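Local coordinates for malonyl CoA:acyl carrier protein malonyltransferase (Streptomyces coelicolor, PDB 1NM2) that probably transfers the malonyl group from malonyl-CoA to the holo acyl carrier protein, supplying fatty acid biosynthesis, at residues 6-11 and 273-278. Residues are numbered along the deposited sequence; the frame is centred on the assembly and turned at random.
Sequences VAPGQG and IIEVCP
Val-6 pairs with Glu-275 as neighbours on two parallel strands. Val-6 N donates to Ile-274 O at 3.0 Å, and Val-6 O accepts from Val-276 N at 2.9 Å. Glu-275 CA-H makes a further, weaker contact with the same oxygen. This end is tightly packed. With CG1 anti to the carbonyl carbon (chi1 -56°), Val-6 CG2 falls between N and that carbon, rests 3.8 Å from Glu-275 CB and also meets Ile-273 CG2. On the opposite face of the sheet, Ala-7 CB touches Val-276 CG2 at 3.6 Å.

Beyond the strands the chains diverge. Pro-8 bridges the widening gap with its ring: CD lies against Val-276 CG2, CG sits 3.4 Å from Pro-278 O, and CB lies 3.5 Å from Glu-275 OE2. An alanine here would probably open a gap beside Pro-278 and Val-276 and let the loop shift. Gly-9 to Gly-11 leave the contact and become more exposed. The buried carboxylate of Glu-275 is held at the start of helix 281-289: OE1 bonds Gly-280 N and Thr-283 OG1, and OE2 bonds Leu-282 N.

A bound acetate lies close to Pro-8, at the active site. The pair sits inside the parallel sheet of the alpha/beta hydrolase-like core, between strands 93-96 and 294-297; Ala-7 also touches the probable nucleophile elbow after 93-96. Helix 258-267 packs on Val-6 and Ile-273, while helix 57-75 touches Val-276 and Pro-278.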
ATOM      1  N   VAL A   6       5.537  -4.937  -6.884  1.00 16.63           N
ATOM      2  CA  VAL A   6       4.875  -3.982  -6.003  1.00 15.22           C
ATOM      3  C   VAL A   6       3.578  -4.521  -5.397  1.00 14.90           C
ATOM      4  O   VAL A   6       2.925  -5.400  -5.963  1.00 13.63           O
ATOM      5  CB  VAL A   6       4.566  -2.642  -6.732  1.00 15.86           C
ATOM      6  CG1 VAL A   6       5.850  -2.054  -7.323  1.00 16.86           C
ATOM      7  CG2 VAL A   6       3.514  -2.856  -7.814  1.00 14.21           C
ATOM      8  N   ALA A   7       3.219  -3.993  -4.231  1.00 15.02           N
ATOM      9  CA  ALA A   7       2.007  -4.406  -3.526  1.00 13.88           C
ATOM     10  C   ALA A   7       1.112  -3.185  -3.299  1.00 14.36           C
ATOM     11  O   ALA A   7       1.600  -2.114  -2.932  1.00 11.54           O
ATOM     12  CB  ALA A   7       2.377  -5.040  -2.189  1.00 14.33           C
ATOM     13  N   PRO A   8      -0.211  -3.338  -3.500  1.00 12.99           N
ATOM     14  CA  PRO A   8      -1.172  -2.245  -3.323  1.00 14.46           C
ATOM     15  C   PRO A   8      -1.512  -1.871  -1.882  1.00 15.04           C
ATOM     16  O   PRO A   8      -1.051  -2.505  -0.925  1.00 15.10           O
ATOM     17  CB  PRO A   8      -2.391  -2.740  -4.090  1.00 12.97           C
ATOM     18  CG  PRO A   8      -2.366  -4.208  -3.796  1.00 14.05           C
ATOM     19  CD  PRO A   8      -0.893  -4.571  -3.932  1.00 12.49           C
ATOM     20  N   GLY A   9      -2.328  -0.826  -1.750  1.00 17.41           N
ATOM     21  CA  GLY A   9      -2.757  -0.344  -0.447  1.00 18.51           C
ATOM     22  C   GLY A   9      -4.272  -0.323  -0.332  1.00 20.38           C
ATOM     23  O   GLY A   9      -4.970  -0.859  -1.197  1.00 17.48           O
ATOM     24  N   GLN A  10      -4.783   0.303   0.730  1.00 21.41           N
ATOM     25  CA  GLN A  10      -6.225   0.378   0.962  1.00 22.74           C
ATOM     26  C   GLN A  10      -6.997   0.914  -0.229  1.00 23.60           C
ATOM     27  O   GLN A  10      -6.563   1.858  -0.898  1.00 23.66           O
ATOM     28  CB  GLN A  10      -6.542   1.241   2.188  1.00 23.43           C
ATOM     29  CG  GLN A  10      -6.296   0.545   3.516  1.00 27.07           C
ATOM     30  CD  GLN A  10      -6.985   1.243   4.672  1.00 27.08           C
ATOM     31  OE1 GLN A  10      -8.204   1.419   4.670  1.00 27.37           O
ATOM     32  NE2 GLN A  10      -6.210   1.640   5.667  1.00 29.24           N
ATOM     33  N   GLY A  11      -8.159   0.315  -0.472  1.00 23.17           N
ATOM     34  CA  GLY A  11      -8.982   0.722  -1.595  1.00 22.68           C
ATOM     35  C   GLY A  11      -8.936  -0.330  -2.684  1.00 23.44           C
ATOM     36  O   GLY A  11      -9.874  -0.468  -3.466  1.00 24.06           O
ATOM     37  N   ILE A 273       6.860  -4.518 -14.393  1.00 20.30           N
ATOM     38  CA  ILE A 273       6.302  -4.386 -13.051  1.00 21.22           C
ATOM     39  C   ILE A 273       5.120  -5.329 -12.878  1.00 21.77           C
ATOM     40  O   ILE A 273       4.200  -5.360 -13.703  1.00 20.30           O
ATOM     41  CB  ILE A 273       5.790  -2.954 -12.765  1.00 23.55           C
ATOM     42  CG1 ILE A 273       6.963  -1.975 -12.689  1.00 24.16           C
ATOM     43  CG2 ILE A 273       5.004  -2.932 -11.453  1.00 21.66           C
ATOM     44  CD1 ILE A 273       6.531  -0.530 -12.463  1.00 26.11           C
ATOM     45  N   ILE A 274       5.163  -6.107 -11.804  1.00 20.58           N
ATOM     46  CA  ILE A 274       4.090  -7.029 -11.476  1.00 20.91           C
ATOM     47  C   ILE A 274       3.528  -6.566 -10.137  1.00 20.21           C
ATOM     48  O   ILE A 274       4.271  -6.389  -9.172  1.00 20.79           O
ATOM     49  CB  ILE A 274       4.606  -8.481 -11.340  1.00 21.10           C
ATOM     50  CG1 ILE A 274       5.040  -9.010 -12.707  1.00 22.82           C
ATOM     51  CG2 ILE A 274       3.516  -9.370 -10.749  1.00 23.04           C
ATOM     52  CD1 ILE A 274       5.626 -10.405 -12.669  1.00 23.61           C
ATOM     53  N   GLU A 275       2.223  -6.332 -10.094  1.00 19.10           N
ATOM     54  CA  GLU A 275       1.557  -5.907  -8.869  1.00 18.10           C
ATOM     55  C   GLU A 275       0.846  -7.130  -8.283  1.00 18.25           C
ATOM     56  O   GLU A 275       0.042  -7.769  -8.961  1.00 16.82           O
ATOM     57  CB  GLU A 275       0.550  -4.799  -9.192  1.00 19.41           C
ATOM     58  CG  GLU A 275      -0.369  -4.404  -8.047  1.00 20.24           C
ATOM     59  CD  GLU A 275      -1.351  -3.313  -8.441  1.00 20.46           C
ATOM     60  OE1 GLU A 275      -1.708  -3.228  -9.642  1.00 18.96           O
ATOM     61  OE2 GLU A 275      -1.776  -2.553  -7.550  1.00 17.45           O
ATOM     62  N   VAL A 276       1.149  -7.469  -7.034  1.00 16.99           N
ATOM     63  CA  VAL A 276       0.522  -8.633  -6.419  1.00 16.99           C
ATOM     64  C   VAL A 276      -0.964  -8.408  -6.158  1.00 17.89           C
ATOM     65  O   VAL A 276      -1.481  -7.308  -6.351  1.00 18.25           O
ATOM     66  CB  VAL A 276       1.233  -9.033  -5.093  1.00 15.74           C
ATOM     67  CG1 VAL A 276       2.683  -9.406  -5.392  1.00 14.77           C
ATOM     68  CG2 VAL A 276       1.170  -7.879  -4.075  1.00 11.97           C
ATOM     69  N   CYS A 277      -1.651  -9.459  -5.731  1.00 17.96           N
ATOM     70  CA  CYS A 277      -3.080  -9.383  -5.460  1.00 18.28           C
ATOM     71  C   CYS A 277      -3.378  -8.508  -4.248  1.00 17.88           C
ATOM     72  O   CYS A 277      -2.697  -8.595  -3.226  1.00 19.49           O
ATOM     73  CB  CYS A 277      -3.635 -10.793  -5.230  1.00 20.21           C
ATOM     74  SG  CYS A 277      -5.387 -10.842  -4.818  1.00 24.32           S
ATOM     75  N   PRO A 278      -4.408  -7.652  -4.336  1.00 18.34           N
ATOM     76  CA  PRO A 278      -5.319  -7.425  -5.464  1.00 18.22           C
ATOM     77  C   PRO A 278      -4.796  -6.296  -6.353  1.00 18.69           C
ATOM     78  O   PRO A 278      -4.821  -5.129  -5.966  1.00 17.91           O
ATOM     79  CB  PRO A 278      -6.625  -7.069  -4.768  1.00 17.57           C
ATOM     80  CG  PRO A 278      -6.138  -6.244  -3.608  1.00 19.32           C
ATOM     81  CD  PRO A 278      -4.919  -7.008  -3.110  1.00 17.97           C
TER